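Local coordinates for antifungal protein GAFP-1 (Gastrodia elata, PDB 1XD5), which probably binds mannose as a monomeric monocot lectin of the bulb-type family and is named for its antifungal action, at residues D28-L33 with W41-N46; D59-I64 with N75-N80; R91-Y96 with W104-N109. All blocks are in the same frame, centred on the assembly; numbering follows the deposited sequence.

Interaction 1: residues D28-L33 with W41-N46; sequences DCNLVL and WASGTN. With SO4 (sulfate ion), chain E.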
# COMPACT_ATOMS: atom_id res chain seq x y z
N ASP A 28 -8.27 7.89 -9.23
CA ASP A 28 -8.21 7.20 -10.52
C ASP A 28 -7.88 5.70 -10.36
O ASP A 28 -7.70 5.00 -11.36
CB ASP A 28 -7.24 7.88 -11.49
CG ASP A 28 -5.77 7.71 -11.09
OD1 ASP A 28 -5.48 7.19 -9.99
OD2 ASP A 28 -4.84 8.11 -11.82
N CYS A 29 -7.82 5.25 -9.11
CA CYS A 29 -7.53 3.85 -8.74
C CYS A 29 -6.07 3.40 -8.92
O CYS A 29 -5.76 2.21 -8.78
CB CYS A 29 -8.50 2.86 -9.41
SG CYS A 29 -10.14 2.93 -8.67
N ASN A 30 -5.19 4.35 -9.21
CA ASN A 30 -3.76 4.07 -9.23
C ASN A 30 -3.23 4.14 -7.81
O ASN A 30 -3.57 5.06 -7.07
CB ASN A 30 -3.02 5.10 -10.10
CG ASN A 30 -1.81 4.53 -10.81
OD1 ASN A 30 -1.09 5.25 -11.53
ND2 ASN A 30 -1.56 3.24 -10.64
N LEU A 31 -2.41 3.17 -7.44
CA LEU A 31 -1.72 3.20 -6.16
C LEU A 31 -0.30 3.68 -6.46
O LEU A 31 0.42 3.04 -7.22
CB LEU A 31 -1.70 1.80 -5.54
CG LEU A 31 -0.91 1.61 -4.24
CD1 LEU A 31 -1.45 2.52 -3.10
CD2 LEU A 31 -0.94 0.14 -3.83
N VAL A 32 0.08 4.82 -5.89
CA VAL A 32 1.32 5.48 -6.31
C VAL A 32 2.20 5.90 -5.14
O VAL A 32 1.72 6.43 -4.14
CB VAL A 32 1.03 6.74 -7.19
CG1 VAL A 32 2.35 7.31 -7.75
CG2 VAL A 32 0.05 6.43 -8.31
N LEU A 33 3.50 5.66 -5.29
CA LEU A 33 4.50 6.22 -4.39
C LEU A 33 5.11 7.49 -5.01
O LEU A 33 5.70 7.44 -6.10
CB LEU A 33 5.58 5.19 -4.08
CG LEU A 33 6.68 5.61 -3.10
CD1 LEU A 33 6.13 6.01 -1.73
CD2 LEU A 33 7.69 4.52 -2.94
N TRP A 41 6.85 4.73 -8.25
CA TRP A 41 6.28 3.39 -8.22
C TRP A 41 4.78 3.53 -8.34
O TRP A 41 4.19 4.43 -7.74
CB TRP A 41 6.64 2.66 -6.90
CG TRP A 41 6.19 1.21 -6.85
CD1 TRP A 41 6.96 0.09 -7.11
CD2 TRP A 41 4.88 0.72 -6.52
NE1 TRP A 41 6.19 -1.05 -6.97
CE2 TRP A 41 4.92 -0.69 -6.61
CE3 TRP A 41 3.67 1.34 -6.16
CZ2 TRP A 41 3.79 -1.49 -6.34
CZ3 TRP A 41 2.55 0.54 -5.91
CH2 TRP A 41 2.62 -0.86 -5.99
N ALA A 42 4.17 2.65 -9.11
CA ALA A 42 2.72 2.62 -9.23
C ALA A 42 2.21 1.23 -9.53
O ALA A 42 2.92 0.42 -10.15
CB ALA A 42 2.23 3.61 -10.28
N SER A 43 0.99 0.95 -9.09
CA SER A 43 0.34 -0.32 -9.40
C SER A 43 -0.04 -0.38 -10.88
O SER A 43 -0.21 -1.47 -11.44
CB SER A 43 -0.90 -0.50 -8.54
OG SER A 43 -1.75 0.63 -8.68
N GLY A 44 -0.17 0.79 -11.51
CA GLY A 44 -0.53 0.89 -12.91
C GLY A 44 -1.99 0.58 -13.16
O GLY A 44 -2.35 0.04 -14.21
N THR A 45 -2.85 0.93 -12.20
CA THR A 45 -4.27 0.60 -12.30
C THR A 45 -5.14 1.84 -12.47
O THR A 45 -6.34 1.80 -12.19
CB THR A 45 -4.72 -0.20 -11.05
OG1 THR A 45 -4.18 0.41 -9.88
CG2 THR A 45 -4.08 -1.61 -11.06
N ASN A 46 -4.52 2.95 -12.89
CA ASN A 46 -5.28 4.15 -13.24
C ASN A 46 -6.33 3.81 -14.29
O ASN A 46 -6.03 3.11 -15.27
CB ASN A 46 -4.36 5.26 -13.77
CG ASN A 46 -3.46 4.79 -14.92
OD1 ASN A 46 -2.57 3.97 -14.72
ND2 ASN A 46 -3.69 5.32 -16.11
S SO4 E . -7.03 7.05 -17.28
O1 SO4 E . -6.14 6.38 -18.22
O2 SO4 E . -8.30 6.36 -17.30
O3 SO4 E . -7.21 8.44 -17.65
O4 SO4 E . -6.48 6.97 -15.93
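Thr45 reaches across to Cys29 with a short hydrogen bond, OG1 donating to Cys29 O at 2.6 Å. That donor is also an acceptor: Ser43 OG donates to Thr45 OG1 at 2.7 Å and in turn takes the backbone N-H of Leu31, N to OG 2.9 Å, in a fairly straight bond (160°). The result is a relay of two hydroxyls running from the amide of Leu31 to the carbonyl of Cys29. Both hydroxyls can enter it because their first torsions place OG and OG1 between backbone N and carbonyl carbon (54° and 45°). Beyond the relay the backbones pair directly, Ser43 N with Leu31 O at 2.9 Å and Leu33 N with Trp41 O at 2.8 Å, as the antiparallel hairpin of strands 31-35 and 38-42 begins.

At the far end Asp28 forms an Asx turn, its OD1 receiving the N-H of Asn30 from above the carboxylate plane, while Gln26 NE2 holds the same oxygen. Asn46 CB lies against the other oxygen, Asp28 OD2, and Asn46 ND2 donates to a sulfate ion probably brought in by crystallisation. Apolar contact is modest. Leu31 CG meets the edge of the Trp41 ring in plane, 4.0 Å from CZ3, with Val32 CG2 against Ala42 CB on the other side of the hairpin. The Cys29-Cys52 disulfide ties the loop to strand 52-56.

Gln26, Asp28, Asn30 and Val32 follow the spacing of the mannose-binding motif of monocot lectins, consistent with a sugar site here. The hydroxyl relay satisfies buried backbone groups where the strands separate, and the Asp28 carboxylate, whose OD1 takes two bonds, would probably be kept in one orientation.

Interaction 2: residues D59-I64 with N75-N80; sequences DGNLVI and NTNRQN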
# COMPACT_ATOMS: atom_id res chain seq x y z
N ASP A 59 -5.25 -11.60 6.08
CA ASP A 59 -4.51 -12.73 5.50
C ASP A 59 -3.17 -12.31 4.89
O ASP A 59 -2.47 -13.12 4.29
CB ASP A 59 -5.36 -13.51 4.50
CG ASP A 59 -5.76 -12.69 3.28
OD1 ASP A 59 -5.34 -11.51 3.18
OD2 ASP A 59 -6.51 -13.13 2.39
N GLY A 60 -2.83 -11.03 5.05
CA GLY A 60 -1.55 -10.52 4.60
C GLY A 60 -1.58 -9.98 3.18
O GLY A 60 -0.56 -9.50 2.68
N ASN A 61 -2.73 -10.09 2.53
CA ASN A 61 -2.90 -9.57 1.18
C ASN A 61 -3.20 -8.07 1.21
O ASN A 61 -3.97 -7.61 2.04
CB ASN A 61 -4.04 -10.29 0.47
CG ASN A 61 -3.80 -10.47 -1.03
OD1 ASN A 61 -2.77 -10.05 -1.57
ND2 ASN A 61 -4.76 -11.10 -1.71
N LEU A 62 -2.60 -7.33 0.28
CA LEU A 62 -2.90 -5.91 0.13
C LEU A 62 -3.69 -5.75 -1.14
O LEU A 62 -3.23 -6.14 -2.22
CB LEU A 62 -1.60 -5.09 0.03
CG LEU A 62 -1.74 -3.57 -0.09
CD1 LEU A 62 -2.17 -2.98 1.25
CD2 LEU A 62 -0.41 -2.94 -0.54
N VAL A 63 -4.89 -5.19 -1.03
CA VAL A 63 -5.81 -5.25 -2.14
C VAL A 63 -6.45 -3.91 -2.40
O VAL A 63 -6.89 -3.23 -1.47
CB VAL A 63 -6.94 -6.30 -1.90
CG1 VAL A 63 -7.77 -6.47 -3.16
CG2 VAL A 63 -6.35 -7.64 -1.48
N ILE A 64 -6.52 -3.53 -3.67
CA ILE A 64 -7.27 -2.36 -4.08
C ILE A 64 -8.68 -2.80 -4.44
O ILE A 64 -8.85 -3.71 -5.26
CB ILE A 64 -6.59 -1.67 -5.29
CG1 ILE A 64 -5.18 -1.20 -4.94
CG2 ILE A 64 -7.47 -0.51 -5.81
CD1 ILE A 64 -4.42 -0.60 -6.13
N ASN A 75 -0.93 -10.13 -3.81
CA ASN A 75 -0.91 -11.60 -3.92
C ASN A 75 -0.03 -12.24 -2.85
O ASN A 75 0.64 -13.25 -3.09
CB ASN A 75 -0.47 -12.08 -5.32
CG ASN A 75 -1.43 -11.66 -6.42
OD1 ASN A 75 -1.00 -11.31 -7.52
ND2 ASN A 75 -2.72 -11.70 -6.13
N THR A 76 -0.04 -11.64 -1.67
CA THR A 76 0.77 -12.11 -0.55
C THR A 76 -0.12 -12.73 0.52
O THR A 76 0.27 -12.80 1.70
CB THR A 76 1.59 -10.95 0.02
OG1 THR A 76 0.73 -9.83 0.26
CG2 THR A 76 2.59 -10.45 -1.02
N ASN A 77 -1.31 -13.15 0.12
CA ASN A 77 -2.22 -13.89 1.01
C ASN A 77 -1.54 -15.11 1.62
O ASN A 77 -0.82 -15.84 0.94
CB ASN A 77 -3.51 -14.30 0.28
CG ASN A 77 -3.25 -15.09 -1.00
OD1 ASN A 77 -3.58 -16.28 -1.09
ND2 ASN A 77 -2.66 -14.43 -1.99
N ARG A 78 -1.73 -15.29 2.92
CA ARG A 78 -1.20 -16.43 3.65
C ARG A 78 -2.15 -16.70 4.81
O ARG A 78 -3.35 -16.44 4.71
CB ARG A 78 0.23 -16.17 4.13
CG ARG A 78 0.48 -14.77 4.71
CD ARG A 78 1.85 -14.60 5.35
NE ARG A 78 2.95 -14.70 4.39
CZ ARG A 78 4.16 -15.17 4.67
NH1 ARG A 78 4.46 -15.59 5.90
NH2 ARG A 78 5.09 -15.20 3.72
N GLN A 79 -1.64 -17.23 5.91
CA GLN A 79 -2.48 -17.46 7.09
C GLN A 79 -2.87 -16.13 7.73
O GLN A 79 -2.13 -15.13 7.64
CB GLN A 79 -1.76 -18.36 8.10
CG GLN A 79 -0.48 -17.76 8.71
CD GLN A 79 0.77 -17.89 7.82
OE1 GLN A 79 1.82 -17.34 8.16
NE2 GLN A 79 0.66 -18.62 6.71
N ASN A 80 -4.03 -16.10 8.37
CA ASN A 80 -4.47 -14.92 9.09
C ASN A 80 -3.49 -14.57 10.20
O ASN A 80 -2.88 -15.44 10.81
CB ASN A 80 -5.86 -15.13 9.70
CG ASN A 80 -6.95 -15.23 8.65
OD1 ASN A 80 -8.08 -15.60 8.96
ND2 ASN A 80 -6.63 -14.91 7.40
O HOH W 1 -4.87 -12.11 -4.57
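Asn61 turns its amide oxygen to the backbone of the facing loop, OD1 accepting the N-H of Thr76 at 3.2 Å from above the carbonyl plane. Next to it Thr76 OG1 donates to Gly60 O at 2.8 Å, and two residues further on Arg78 N donates to Asp59 O at 2.7 Å, nearly along the C=O axis. Arg78 CG comes down on that same carbonyl, 3.4 Å from Asp59 O, close beside Gly60. Glycine suits this spot: at its backbone angles (phi 91°) a CB would be jammed against the carbonyl oxygen of Asp59, and Arg78 CG and Thr76 O would crowd it further. The side chains of Asn61 and Asn77 lie alongside each other and point the same way, their amide planes 45° apart, and Asn80 ND2 rests on Asp59 CB.

A second shell sets these groups. Ser74 OG is hydrogen-bonded to Asn61 OD1 and to Thr76 OG1, Asp59 OD1 takes the N-H of Asn61 at 3.0 Å in an Asx turn, and Gln57 NE2 binds the same OD1. A water receives a bond from Asn61 ND2 and a weak one from Asn75 ND2.

Gln57, Asp59, Asn61 and Val63 match the monocot-lectin mannose motif, which suggests a sugar site at this surface. Having its oxygen engaged fixes the flip of the Asn61 amide, so ND2 is the end presented to water.

Interaction 3: residues R91-Y96 with W104-N109; sequences RNVVIY and WATHTN. With SO4 (sulfate ion), chain F.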
# COMPACT_ATOMS: atom_id res chain seq x y z
N ARG A 91 12.35 4.98 2.22
CA ARG A 91 11.46 5.04 1.05
C ARG A 91 10.91 3.68 0.58
O ARG A 91 10.17 3.63 -0.41
CB ARG A 91 12.13 5.78 -0.12
CG ARG A 91 11.13 6.45 -1.07
CD ARG A 91 11.76 7.05 -2.31
NE ARG A 91 12.26 6.03 -3.22
CZ ARG A 91 12.73 6.28 -4.44
NH1 ARG A 91 12.74 7.52 -4.92
NH2 ARG A 91 13.17 5.28 -5.19
N ASN A 92 11.27 2.60 1.26
CA ASN A 92 10.69 1.29 0.96
C ASN A 92 9.29 1.25 1.55
O ASN A 92 9.04 1.86 2.59
CB ASN A 92 11.54 0.12 1.50
CG ASN A 92 11.47 -1.14 0.61
OD1 ASN A 92 10.76 -1.15 -0.39
ND2 ASN A 92 12.23 -2.18 0.97
N VAL A 93 8.37 0.58 0.86
CA VAL A 93 7.03 0.37 1.39
C VAL A 93 6.95 -1.13 1.59
O VAL A 93 7.17 -1.88 0.65
CB VAL A 93 5.93 0.84 0.42
CG1 VAL A 93 4.53 0.62 1.02
CG2 VAL A 93 6.11 2.31 0.08
N VAL A 94 6.68 -1.55 2.82
CA VAL A 94 6.84 -2.96 3.19
C VAL A 94 5.64 -3.44 4.01
O VAL A 94 5.10 -2.69 4.81
CB VAL A 94 8.14 -3.18 4.01
CG1 VAL A 94 8.44 -4.67 4.24
CG2 VAL A 94 9.35 -2.48 3.34
N ILE A 95 5.23 -4.69 3.81
CA ILE A 95 4.30 -5.34 4.73
C ILE A 95 5.11 -6.25 5.65
O ILE A 95 5.91 -7.07 5.17
CB ILE A 95 3.23 -6.18 3.98
CG1 ILE A 95 2.45 -5.31 2.99
CG2 ILE A 95 2.27 -6.84 5.00
CD1 ILE A 95 1.51 -6.08 2.06
N TYR A 96 4.90 -6.10 6.95
CA TYR A 96 5.56 -6.94 7.95
C TYR A 96 4.55 -7.79 8.70
O TYR A 96 3.39 -7.42 8.86
CB TYR A 96 6.31 -6.07 8.97
CG TYR A 96 7.56 -5.44 8.42
CD1 TYR A 96 8.74 -6.18 8.29
CD2 TYR A 96 7.57 -4.10 8.04
CE1 TYR A 96 9.89 -5.61 7.78
CE2 TYR A 96 8.72 -3.51 7.52
CZ TYR A 96 9.87 -4.27 7.39
OH TYR A 96 11.00 -3.71 6.86
N TRP A 104 6.21 -8.53 1.82
CA TRP A 104 6.06 -7.82 0.55
C TRP A 104 6.78 -6.49 0.65
O TRP A 104 6.87 -5.92 1.74
CB TRP A 104 4.58 -7.58 0.25
CG TRP A 104 4.30 -6.98 -1.10
CD1 TRP A 104 4.29 -7.62 -2.33
CD2 TRP A 104 3.99 -5.61 -1.37
NE1 TRP A 104 3.98 -6.73 -3.33
CE2 TRP A 104 3.78 -5.49 -2.77
CE3 TRP A 104 3.83 -4.47 -0.57
CZ2 TRP A 104 3.45 -4.27 -3.38
CZ3 TRP A 104 3.50 -3.26 -1.18
CH2 TRP A 104 3.32 -3.17 -2.57
N ALA A 105 7.29 -6.01 -0.48
CA ALA A 105 7.91 -4.69 -0.56
C ALA A 105 7.78 -4.13 -1.96
O ALA A 105 7.67 -4.88 -2.93
CB ALA A 105 9.39 -4.77 -0.15
N THR A 106 7.79 -2.80 -2.07
CA THR A 106 7.81 -2.14 -3.38
C THR A 106 9.23 -2.12 -3.93
O THR A 106 9.43 -1.89 -5.12
CB THR A 106 7.28 -0.70 -3.28
OG1 THR A 106 7.94 -0.03 -2.20
CG2 THR A 106 5.81 -0.68 -2.89
N HIS A 107 10.21 -2.36 -3.05
CA HIS A 107 11.63 -2.29 -3.38
C HIS A 107 11.99 -0.91 -3.91
O HIS A 107 12.71 -0.76 -4.90
CB HIS A 107 12.03 -3.39 -4.37
CG HIS A 107 11.61 -4.76 -3.93
ND1 HIS A 107 12.13 -5.36 -2.80
CD2 HIS A 107 10.69 -5.62 -4.42
CE1 HIS A 107 11.57 -6.54 -2.64
NE2 HIS A 107 10.69 -6.72 -3.61
N THR A 108 11.48 0.11 -3.22
CA THR A 108 11.78 1.48 -3.57
C THR A 108 12.78 2.07 -2.59
O THR A 108 12.93 3.28 -2.54
CB THR A 108 10.50 2.34 -3.61
OG1 THR A 108 9.64 1.99 -2.51
CG2 THR A 108 9.70 2.02 -4.86
N ASN A 109 13.44 1.21 -1.82
CA ASN A 109 14.47 1.65 -0.87
C ASN A 109 15.57 2.43 -1.58
O ASN A 109 15.98 2.07 -2.68
CB ASN A 109 15.10 0.46 -0.16
CG ASN A 109 15.56 -0.61 -1.12
OD1 ASN A 109 14.76 -1.16 -1.88
ND2 ASN A 109 16.86 -0.90 -1.11
S SO4 F . 14.39 6.83 -8.31
O1 SO4 F . 15.79 6.53 -8.56
O2 SO4 F . 13.70 5.60 -7.96
O3 SO4 F . 13.79 7.37 -9.53
O4 SO4 F . 14.30 7.81 -7.23
O HOH W 2 14.62 2.59 -5.51
O HOH W 3 13.20 -4.60 -0.35
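Thr108 O is gripped by the guanidinium of Arg91: NE donates at 2.9 Å, lying in the carbonyl plane with the oxygen close to the guanidinium plane, and NH2 adds a weak second bond. The Arg91 chain bends at chi3 (69°), which turns NE toward Thr108 O. The NH1/NH2 edge of the guanidinium meets a sulfate ion, probably from the crystallisation liquor, with NH1 at 2.8 Å from O4 and NH2 bonded to O2; Arg38 shares the ion, and Asp35 makes a salt bridge to NH1. A water links NH2, weakly, to Asn109 O.

The same threonine also holds the backbone of Arg91, Thr108 OG1 donating to Arg91 O at 2.7 Å. Thr106 OG1 donates to Thr108 OG1 at 2.7 Å and accepts the N-H of Val93 at 3.1 Å, so two hydroxyls bridge the chains where the hairpin opens. Asn92 OD1 takes the N-H of Thr108 at 3.2 Å from above its carbonyl plane, and ND2 shares a water with His107 ND1.

This is the end of the hairpin of strands 93-96 and 102-105, part of one sheet of a beta-prism II fold. Gln88, Asp90, Asn92, Val94 and Tyr96 have the spacing of the mannose-binding motif of monocot lectins and probably form one of its sugar sites. Val94 CG1 covers one face of the Tyr96 ring, offset toward its rim, and Tyr96 OH is hydrogen-bonded to Gln88.

From Thr106 onward into the strands, backbone bonds join Thr106 N to Val93 O and Ile95 N to Trp104 O. On the face that carries Trp104 and Ile95, Ile95 CD1 packs obliquely against the indole, 3.9 Å from CE3, while Val94 CG2 meets Ala105 CB on the opposite face of the sheet.

Interactions 1 and 3 share one hairpin-end design; in interaction 2 the second segment begins just past the paired strand, with the corresponding hydroxyl on Ser74. Each lies in a different four-stranded sheet of the prism, with centres about 18 Å (interactions 1 and 2) and 15 Å (1 and 3, 2 and 3) apart. Their inner sides meet: Ile64 CD1 packs on Leu31 CB at 3.7 Å, Leu62 CB on Ile95 CD1 at 3.8 Å, Trp41 CB on Thr108 CG2 at 3.7 Å, and Thr76 CG2 on Trp104 CD1 at 3.5 Å. Trp72 likewise touches Ser43 and Thr45. The separate motif polar groups are consistent with three distinct mannose sites around a shared core in this monomer.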